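Local coordinates for protein (hdlp (histone deacetylase-like protein)) (Aquifex aeolicus, PDB 1C3P) that is a zinc-binding bacterial homologue of histone deacetylases, probably acting as a deacetylase, and is assigned to acetoin degradation, at residues 10-15 / 107-112; 97-102 / 141-146. All coordinates share one frame; numbering follows the deposited sequence.

Both contacts are built on helix 98-118, and their centres lie about 10 Å apart on the same side of the chain's centre. Along the sequence their segments alternate: 10-15, then 97-102, 107-112 and 141-146. Contact 2 uses the first turn of the helix and contact 1 a stretch further down it. Their other halves are loops leaving strands 4-8 and 122-125, neighbours in the parallel sheet of this histone deacetylase alpha/beta fold. The two sites also touch directly: Thr-110 OG1 of contact 1 lies 2.6 Å from Asn-146 OD1 of contact 2, a probable hydrogen bond. One helix thus joins loops from two adjacent strands, away from the zinc ligands.

Contact 1 (10-15 / 107-112); sequences LDYGKY and TGSTVQ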
ATOM      1  N   LEU A  10     -17.004   0.990  -7.189  1.00 29.19           N
ATOM      2  CA  LEU A  10     -16.611   0.566  -8.531  1.00 32.55           C
ATOM      3  C   LEU A  10     -16.159   1.754  -9.377  1.00 32.68           C
ATOM      4  O   LEU A  10     -15.586   1.572 -10.455  1.00 26.97           O
ATOM      5  CB  LEU A  10     -17.761  -0.166  -9.242  1.00 28.09           C
ATOM      6  CG  LEU A  10     -18.138  -1.571  -8.765  1.00 33.00           C
ATOM      7  CD1 LEU A  10     -16.916  -2.470  -8.851  1.00 26.65           C
ATOM      8  CD2 LEU A  10     -18.648  -1.531  -7.348  1.00 41.33           C
ATOM      9  N   ASP A  11     -16.399   2.966  -8.874  1.00 25.75           N
ATOM     10  CA  ASP A  11     -16.026   4.187  -9.584  1.00 35.74           C
ATOM     11  C   ASP A  11     -14.534   4.327  -9.861  1.00 34.26           C
ATOM     12  O   ASP A  11     -14.144   5.027 -10.805  1.00 31.12           O
ATOM     13  CB  ASP A  11     -16.526   5.422  -8.826  1.00 37.61           C
ATOM     14  CG  ASP A  11     -18.037   5.441  -8.689  1.00 46.75           C
ATOM     15  OD1 ASP A  11     -18.715   5.141  -9.692  1.00 46.34           O
ATOM     16  OD2 ASP A  11     -18.544   5.765  -7.594  1.00 58.94           O
ATOM     17  N   TYR A  12     -13.692   3.688  -9.046  1.00 26.19           N
ATOM     18  CA  TYR A  12     -12.257   3.769  -9.283  1.00 28.45           C
ATOM     19  C   TYR A  12     -11.963   3.294 -10.711  1.00 26.67           C
ATOM     20  O   TYR A  12     -10.989   3.728 -11.337  1.00 30.51           O
ATOM     21  CB  TYR A  12     -11.479   2.903  -8.280  1.00 29.35           C
ATOM     22  CG  TYR A  12     -11.465   3.442  -6.862  1.00 28.47           C
ATOM     23  CD1 TYR A  12     -12.062   2.733  -5.816  1.00 32.17           C
ATOM     24  CD2 TYR A  12     -10.827   4.646  -6.564  1.00 22.97           C
ATOM     25  CE1 TYR A  12     -12.020   3.208  -4.503  1.00 30.35           C
ATOM     26  CE2 TYR A  12     -10.775   5.133  -5.257  1.00 19.60           C
ATOM     27  CZ  TYR A  12     -11.369   4.410  -4.233  1.00 21.42           C
ATOM     28  OH  TYR A  12     -11.286   4.875  -2.933  1.00 23.49           O
ATOM     29  N   GLY A  13     -12.824   2.415 -11.223  1.00 30.22           N
ATOM     30  CA  GLY A  13     -12.654   1.879 -12.568  1.00 25.13           C
ATOM     31  C   GLY A  13     -12.638   2.918 -13.674  1.00 27.31           C
ATOM     32  O   GLY A  13     -12.121   2.650 -14.755  1.00 29.38           O
ATOM     33  N   LYS A  14     -13.195   4.100 -13.406  1.00 33.56           N
ATOM     34  CA  LYS A  14     -13.234   5.183 -14.387  1.00 39.81           C
ATOM     35  C   LYS A  14     -12.090   6.188 -14.262  1.00 39.98           C
ATOM     36  O   LYS A  14     -12.032   7.156 -15.025  1.00 46.99           O
ATOM     37  CB  LYS A  14     -14.568   5.938 -14.304  1.00 51.10           C
ATOM     38  CG  LYS A  14     -15.747   5.236 -14.984  1.00 64.99           C
ATOM     39  CD  LYS A  14     -15.591   5.130 -16.519  1.00 72.74           C
ATOM     40  CE  LYS A  14     -15.654   6.481 -17.244  1.00 67.25           C
ATOM     41  NZ  LYS A  14     -14.536   7.413 -16.913  1.00 70.06           N
ATOM     42  N   TYR A  15     -11.194   5.969 -13.303  1.00 32.64           N
ATOM     43  CA  TYR A  15     -10.049   6.865 -13.081  1.00 41.01           C
ATOM     44  C   TYR A  15      -8.771   6.039 -13.151  1.00 38.62           C
ATOM     45  O   TYR A  15      -7.977   6.026 -12.212  1.00 37.82           O
ATOM     46  CB  TYR A  15     -10.156   7.531 -11.701  1.00 26.48           C
ATOM     47  CG  TYR A  15     -11.512   8.137 -11.462  1.00 34.97           C
ATOM     48  CD1 TYR A  15     -12.180   7.939 -10.255  1.00 43.28           C
ATOM     49  CD2 TYR A  15     -12.169   8.842 -12.472  1.00 40.78           C
ATOM     50  CE1 TYR A  15     -13.478   8.418 -10.060  1.00 36.05           C
ATOM     51  CE2 TYR A  15     -13.461   9.323 -12.288  1.00 37.13           C
ATOM     52  CZ  TYR A  15     -14.110   9.104 -11.083  1.00 36.87           C
ATOM     53  OH  TYR A  15     -15.406   9.549 -10.905  1.00 35.40           O
ATOM     54  N   THR A 107      -8.068   8.734  -0.881  1.00 13.67           N
ATOM     55  CA  THR A 107      -7.669   9.405   0.365  1.00 13.21           C
ATOM     56  C   THR A 107      -8.851   9.574   1.312  1.00 15.80           C
ATOM     57  O   THR A 107      -8.717   9.383   2.525  1.00 15.63           O
ATOM     58  CB  THR A 107      -7.009  10.752   0.035  1.00 14.95           C
ATOM     59  OG1 THR A 107      -5.855  10.486  -0.782  1.00 15.72           O
ATOM     60  CG2 THR A 107      -6.600  11.517   1.310  1.00  9.51           C
ATOM     61  N   GLY A 108     -10.007   9.936   0.774  1.00 14.08           N
ATOM     62  CA  GLY A 108     -11.164  10.056   1.630  1.00 14.62           C
ATOM     63  C   GLY A 108     -11.439   8.677   2.225  1.00 20.05           C
ATOM     64  O   GLY A 108     -11.883   8.570   3.369  1.00 17.53           O
ATOM     65  N   SER A 109     -11.169   7.620   1.455  1.00 15.26           N
ATOM     66  CA  SER A 109     -11.397   6.246   1.921  1.00 14.54           C
ATOM     67  C   SER A 109     -10.480   5.878   3.095  1.00 15.56           C
ATOM     68  O   SER A 109     -10.813   5.026   3.942  1.00 17.00           O
ATOM     69  CB  SER A 109     -11.215   5.262   0.757  1.00 15.58           C
ATOM     70  OG  SER A 109     -12.186   5.492  -0.253  1.00 16.97           O
ATOM     71  N   THR A 110      -9.312   6.505   3.147  1.00 14.37           N
ATOM     72  CA  THR A 110      -8.397   6.266   4.250  1.00 12.89           C
ATOM     73  C   THR A 110      -8.914   6.973   5.487  1.00 18.44           C
ATOM     74  O   THR A 110      -8.804   6.434   6.583  1.00 16.30           O
ATOM     75  CB  THR A 110      -6.979   6.727   3.905  1.00 14.54           C
ATOM     76  OG1 THR A 110      -6.397   5.752   3.029  1.00 18.11           O
ATOM     77  CG2 THR A 110      -6.126   6.910   5.177  1.00 12.91           C
ATOM     78  N   VAL A 111      -9.495   8.163   5.319  1.00 15.20           N
ATOM     79  CA  VAL A 111     -10.050   8.847   6.470  1.00 20.45           C
ATOM     80  C   VAL A 111     -11.242   8.014   6.968  1.00 18.21           C
ATOM     81  O   VAL A 111     -11.437   7.838   8.176  1.00 18.65           O
ATOM     82  CB  VAL A 111     -10.507  10.296   6.127  1.00 20.02           C
ATOM     83  CG1 VAL A 111     -11.197  10.908   7.337  1.00 21.79           C
ATOM     84  CG2 VAL A 111      -9.300  11.151   5.744  1.00 19.07           C
ATOM     85  N   GLN A 112     -12.032   7.478   6.040  1.00 16.82           N
ATOM     86  CA  GLN A 112     -13.166   6.641   6.424  1.00 20.13           C
ATOM     87  C   GLN A 112     -12.677   5.410   7.174  1.00 23.99           C
ATOM     88  O   GLN A 112     -13.282   4.993   8.154  1.00 17.94           O
ATOM     89  CB  GLN A 112     -13.966   6.215   5.193  1.00 22.39           C
ATOM     90  CG  GLN A 112     -14.586   7.381   4.449  1.00 21.17           C
ATOM     91  CD  GLN A 112     -15.331   6.941   3.220  1.00 24.82           C
ATOM     92  OE1 GLN A 112     -16.540   6.666   3.266  1.00 25.62           O
ATOM     93  NE2 GLN A 112     -14.614   6.845   2.109  1.00 13.16           N
TER
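Tyr-12 reaches from a loop to helix 98-118 and, of residues 107-112, touches Ser-109. The touching atoms are the two hydroxyls, with Tyr-12 OH 2.9 Å from Ser-109 OG; the serine oxygen comes in at the edge of the phenol, near the ring plane. The methylene stays further back, Ser-109 CB lying 3.7 Å from Tyr-12 OH. Ser-109 OG sits beside its own backbone N, anti to the carbonyl carbon (chi1 -64°), which turns it back along the helix to a hydrogen bond with Leu-105 O. Tyr-12 OH makes a weak bond to the same carbonyl, and Ser-49 OG is hydrogen-bonded to both hydroxyls.

This cluster of hydroxyls, on the buried serine, is the tight end of the contact. Behind it the contact is slender: the nearest CA atoms, those of Tyr-12 and Ser-109, are 11.5 Å apart, and only 59 Å² is buried in all. The span is the length of the phenol, projecting from the short 3-10 turn that carries it, beside which Leu-10 and Lys-14 are exposed. The turn is held by its own backbone, Lys-14 N bonding to Asp-11 O at 2.9 Å, while the Asp-11 carboxylate forms a salt bridge with Lys-48.

The loop after strand 4-8 is therefore linked to the helix largely through Ser-49, which bonds both hydroxyls, with the weak bond to Leu-105 O beside it; little apolar surface is shared by the two segments, though the Tyr-12 side chain also packs on Val-28 and Ala-127.

Contact 2 (97-102 / 141-146); sequences YAMFTG and FCYINN. Unlike the reference sequence in segment 141-146: Asn-146 (reference Asp).
Met-99 lies over one face of the Tyr-143 ring, and the main interaction is a CH-pi contact made by its backbone: Met-99 CA is 3.7 Å from the ring centroid, 13° off the normal. Tyr-143 CG lies anti to its carbonyl carbon (chi1 -51°), which swings the ring over against Met-99. Met-99 CB extends the cover, 3.6 Å above the plane of the Tyr-143 ring, while the thioether chain runs on toward Ala-72 and Ile-88.

Apolar packing continues beside the ring. Phe-100 CD1 meets Ile-144 CD1 at 4.4 Å, a looser touch, and both side chains also pack on Leu-57.

No hydrogen bond crosses the contact; Met-99 O lies 3.4 Å from Tyr-143 CB, and the phenol hydroxyl bonds Pro-94 O outside it. On the helix side, Gly-102 N reaches Tyr-97 O at 3.1 Å, closing a pi-type turn. An alanine in place of Tyr-143 would probably strip Met-99 of its aromatic cover and leave Pro-94 O without its hydroxyl partner.

The start of helix 98-118 is thus fitted to the loop before helix 146-156 by dispersion and weak C-H donation to a pi face, with the tyrosine's hydroxyl fixing the far end of its ring.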
ATOM      1  N   TYR A  97      -7.599  11.597 -14.876  1.00 17.51           N
ATOM      2  CA  TYR A  97      -8.565  11.825 -13.812  1.00 20.69           C
ATOM      3  C   TYR A  97      -8.251  11.047 -12.533  1.00 20.12           C
ATOM      4  O   TYR A  97      -8.977  11.124 -11.545  1.00 19.76           O
ATOM      5  CB  TYR A  97      -9.997  11.572 -14.288  1.00 21.82           C
ATOM      6  CG  TYR A  97     -10.463  12.660 -15.240  1.00 22.72           C
ATOM      7  CD1 TYR A  97     -10.234  12.571 -16.617  1.00 28.47           C
ATOM      8  CD2 TYR A  97     -11.063  13.818 -14.746  1.00 19.74           C
ATOM      9  CE1 TYR A  97     -10.595  13.615 -17.479  1.00 24.45           C
ATOM     10  CE2 TYR A  97     -11.428  14.868 -15.597  1.00 21.63           C
ATOM     11  CZ  TYR A  97     -11.191  14.761 -16.958  1.00 23.13           C
ATOM     12  OH  TYR A  97     -11.552  15.804 -17.787  1.00 28.54           O
ATOM     13  N   ALA A  98      -7.159  10.304 -12.541  1.00 18.56           N
ATOM     14  CA  ALA A  98      -6.767   9.612 -11.330  1.00 22.23           C
ATOM     15  C   ALA A  98      -5.967  10.616 -10.510  1.00 23.56           C
ATOM     16  O   ALA A  98      -5.879  10.498  -9.298  1.00 20.14           O
ATOM     17  CB  ALA A  98      -5.881   8.412 -11.651  1.00 27.92           C
ATOM     18  N   MET A  99      -5.416  11.630 -11.171  1.00 16.84           N
ATOM     19  CA  MET A  99      -4.536  12.570 -10.458  1.00 17.60           C
ATOM     20  C   MET A  99      -5.180  13.334  -9.322  1.00 18.98           C
ATOM     21  O   MET A  99      -4.513  13.663  -8.342  1.00 18.21           O
ATOM     22  CB  MET A  99      -3.871  13.541 -11.439  1.00 17.05           C
ATOM     23  CG  MET A  99      -4.701  14.749 -11.796  1.00 11.16           C
ATOM     24  SD  MET A  99      -3.973  15.511 -13.278  1.00 16.54           S
ATOM     25  CE  MET A  99      -2.317  15.961 -12.658  1.00 17.83           C
ATOM     26  N   PHE A 100      -6.461  13.654  -9.440  1.00 12.87           N
ATOM     27  CA  PHE A 100      -7.107  14.338  -8.318  1.00 17.13           C
ATOM     28  C   PHE A 100      -8.404  13.658  -7.886  1.00 20.54           C
ATOM     29  O   PHE A 100      -8.597  13.380  -6.707  1.00 21.45           O
ATOM     30  CB  PHE A 100      -7.417  15.801  -8.633  1.00 15.23           C
ATOM     31  CG  PHE A 100      -8.017  16.526  -7.472  1.00 15.20           C
ATOM     32  CD1 PHE A 100      -7.222  16.908  -6.392  1.00 22.96           C
ATOM     33  CD2 PHE A 100      -9.398  16.730  -7.400  1.00 17.12           C
ATOM     34  CE1 PHE A 100      -7.795  17.480  -5.253  1.00 19.23           C
ATOM     35  CE2 PHE A 100      -9.977  17.298  -6.264  1.00 16.99           C
ATOM     36  CZ  PHE A 100      -9.175  17.672  -5.188  1.00 17.78           C
ATOM     37  N   THR A 101      -9.296  13.377  -8.827  1.00 18.02           N
ATOM     38  CA  THR A 101     -10.560  12.744  -8.449  1.00 15.25           C
ATOM     39  C   THR A 101     -10.346  11.348  -7.865  1.00 14.12           C
ATOM     40  O   THR A 101     -10.799  11.067  -6.765  1.00 16.86           O
ATOM     41  CB  THR A 101     -11.506  12.682  -9.653  1.00 16.33           C
ATOM     42  OG1 THR A 101     -11.777  14.021 -10.093  1.00 16.01           O
ATOM     43  CG2 THR A 101     -12.818  12.029  -9.282  1.00 16.31           C
ATOM     44  N   GLY A 102      -9.647  10.490  -8.601  1.00 13.77           N
ATOM     45  CA  GLY A 102      -9.376   9.142  -8.116  1.00 16.29           C
ATOM     46  C   GLY A 102      -8.526   9.202  -6.855  1.00 16.75           C
ATOM     47  O   GLY A 102      -8.786   8.495  -5.890  1.00 14.48           O
ATOM     48  N   PHE A 141       4.044   7.563  -9.102  1.00 15.52           N
ATOM     49  CA  PHE A 141       2.657   7.306  -9.499  1.00 20.71           C
ATOM     50  C   PHE A 141       1.685   7.872  -8.483  1.00 14.45           C
ATOM     51  O   PHE A 141       0.484   7.761  -8.669  1.00 16.39           O
ATOM     52  CB  PHE A 141       2.330   5.808  -9.578  1.00 20.03           C
ATOM     53  CG  PHE A 141       3.273   4.986 -10.410  1.00 28.32           C
ATOM     54  CD1 PHE A 141       3.235   3.586 -10.311  1.00 24.25           C
ATOM     55  CD2 PHE A 141       4.165   5.569 -11.303  1.00 30.11           C
ATOM     56  CE1 PHE A 141       4.062   2.795 -11.080  1.00 25.94           C
ATOM     57  CE2 PHE A 141       5.004   4.771 -12.084  1.00 21.64           C
ATOM     58  CZ  PHE A 141       4.948   3.382 -11.970  1.00 24.44           C
ATOM     59  N   CYS A 142       2.188   8.446  -7.395  1.00 16.77           N
ATOM     60  CA  CYS A 142       1.303   8.994  -6.374  1.00 17.71           C
ATOM     61  C   CYS A 142       1.206  10.521  -6.411  1.00 18.09           C
ATOM     62  O   CYS A 142       2.228  11.211  -6.556  1.00 16.60           O
ATOM     63  CB  CYS A 142       1.787   8.561  -4.985  1.00 13.95           C
ATOM     64  SG  CYS A 142       1.879   6.773  -4.760  1.00 16.63           S
ATOM     65  N   TYR A 143      -0.021  11.035  -6.272  1.00 12.50           N
ATOM     66  CA  TYR A 143      -0.264  12.474  -6.266  1.00 15.32           C
ATOM     67  C   TYR A 143      -0.676  12.969  -4.884  1.00 17.35           C
ATOM     68  O   TYR A 143      -0.377  14.104  -4.517  1.00 16.67           O
ATOM     69  CB  TYR A 143      -1.359  12.876  -7.258  1.00 13.07           C
ATOM     70  CG  TYR A 143      -1.155  12.337  -8.657  1.00 15.80           C
ATOM     71  CD1 TYR A 143      -1.572  11.050  -8.994  1.00 15.48           C
ATOM     72  CD2 TYR A 143      -0.546  13.118  -9.643  1.00 14.60           C
ATOM     73  CE1 TYR A 143      -1.397  10.548 -10.296  1.00 11.99           C
ATOM     74  CE2 TYR A 143      -0.363  12.629 -10.939  1.00 10.74           C
ATOM     75  CZ  TYR A 143      -0.796  11.343 -11.256  1.00 20.89           C
ATOM     76  OH  TYR A 143      -0.665  10.865 -12.543  1.00 18.87           O
ATOM     77  N   ILE A 144      -1.367  12.123  -4.121  1.00 14.93           N
ATOM     78  CA  ILE A 144      -1.794  12.492  -2.778  1.00 14.17           C
ATOM     79  C   ILE A 144      -1.329  11.379  -1.843  1.00 17.22           C
ATOM     80  O   ILE A 144      -1.536  10.197  -2.133  1.00 14.72           O
ATOM     81  CB  ILE A 144      -3.316  12.626  -2.716  1.00 14.87           C
ATOM     82  CG1 ILE A 144      -3.771  13.689  -3.731  1.00 16.98           C
ATOM     83  CG2 ILE A 144      -3.768  12.916  -1.288  1.00 13.55           C
ATOM     84  CD1 ILE A 144      -5.280  13.959  -3.760  1.00 17.42           C
ATOM     85  N   ASN A 145      -0.694  11.749  -0.734  1.00 13.46           N
ATOM     86  CA  ASN A 145      -0.188  10.752   0.211  1.00 16.09           C
ATOM     87  C   ASN A 145      -1.268  10.477   1.279  1.00 15.04           C
ATOM     88  O   ASN A 145      -1.311  11.160   2.303  1.00 15.72           O
ATOM     89  CB  ASN A 145       1.090  11.293   0.867  1.00 14.50           C
ATOM     90  CG  ASN A 145       1.884  10.210   1.570  1.00 15.64           C
ATOM     91  OD1 ASN A 145       1.353   9.479   2.399  1.00 14.97           O
ATOM     92  ND2 ASN A 145       3.159  10.094   1.226  1.00 16.74           N
ATOM     93  N   ASN A 146      -2.141   9.490   1.064  1.00 12.34           N
ATOM     94  CA  ASN A 146      -3.206   9.269   2.052  1.00 15.31           C
ATOM     95  C   ASN A 146      -2.641   8.800   3.393  1.00 13.04           C
ATOM     96  O   ASN A 146      -3.181   9.134   4.444  1.00 14.76           O
ATOM     97  CB  ASN A 146      -4.300   8.349   1.489  1.00 15.81           C
ATOM     98  CG  ASN A 146      -3.804   6.964   1.189  1.00 15.25           C
ATOM     99  OD1 ASN A 146      -4.023   6.051   1.973  1.00 13.57           O
ATOM    100  ND2 ASN A 146      -3.107   6.802   0.058  1.00 10.85           N
TER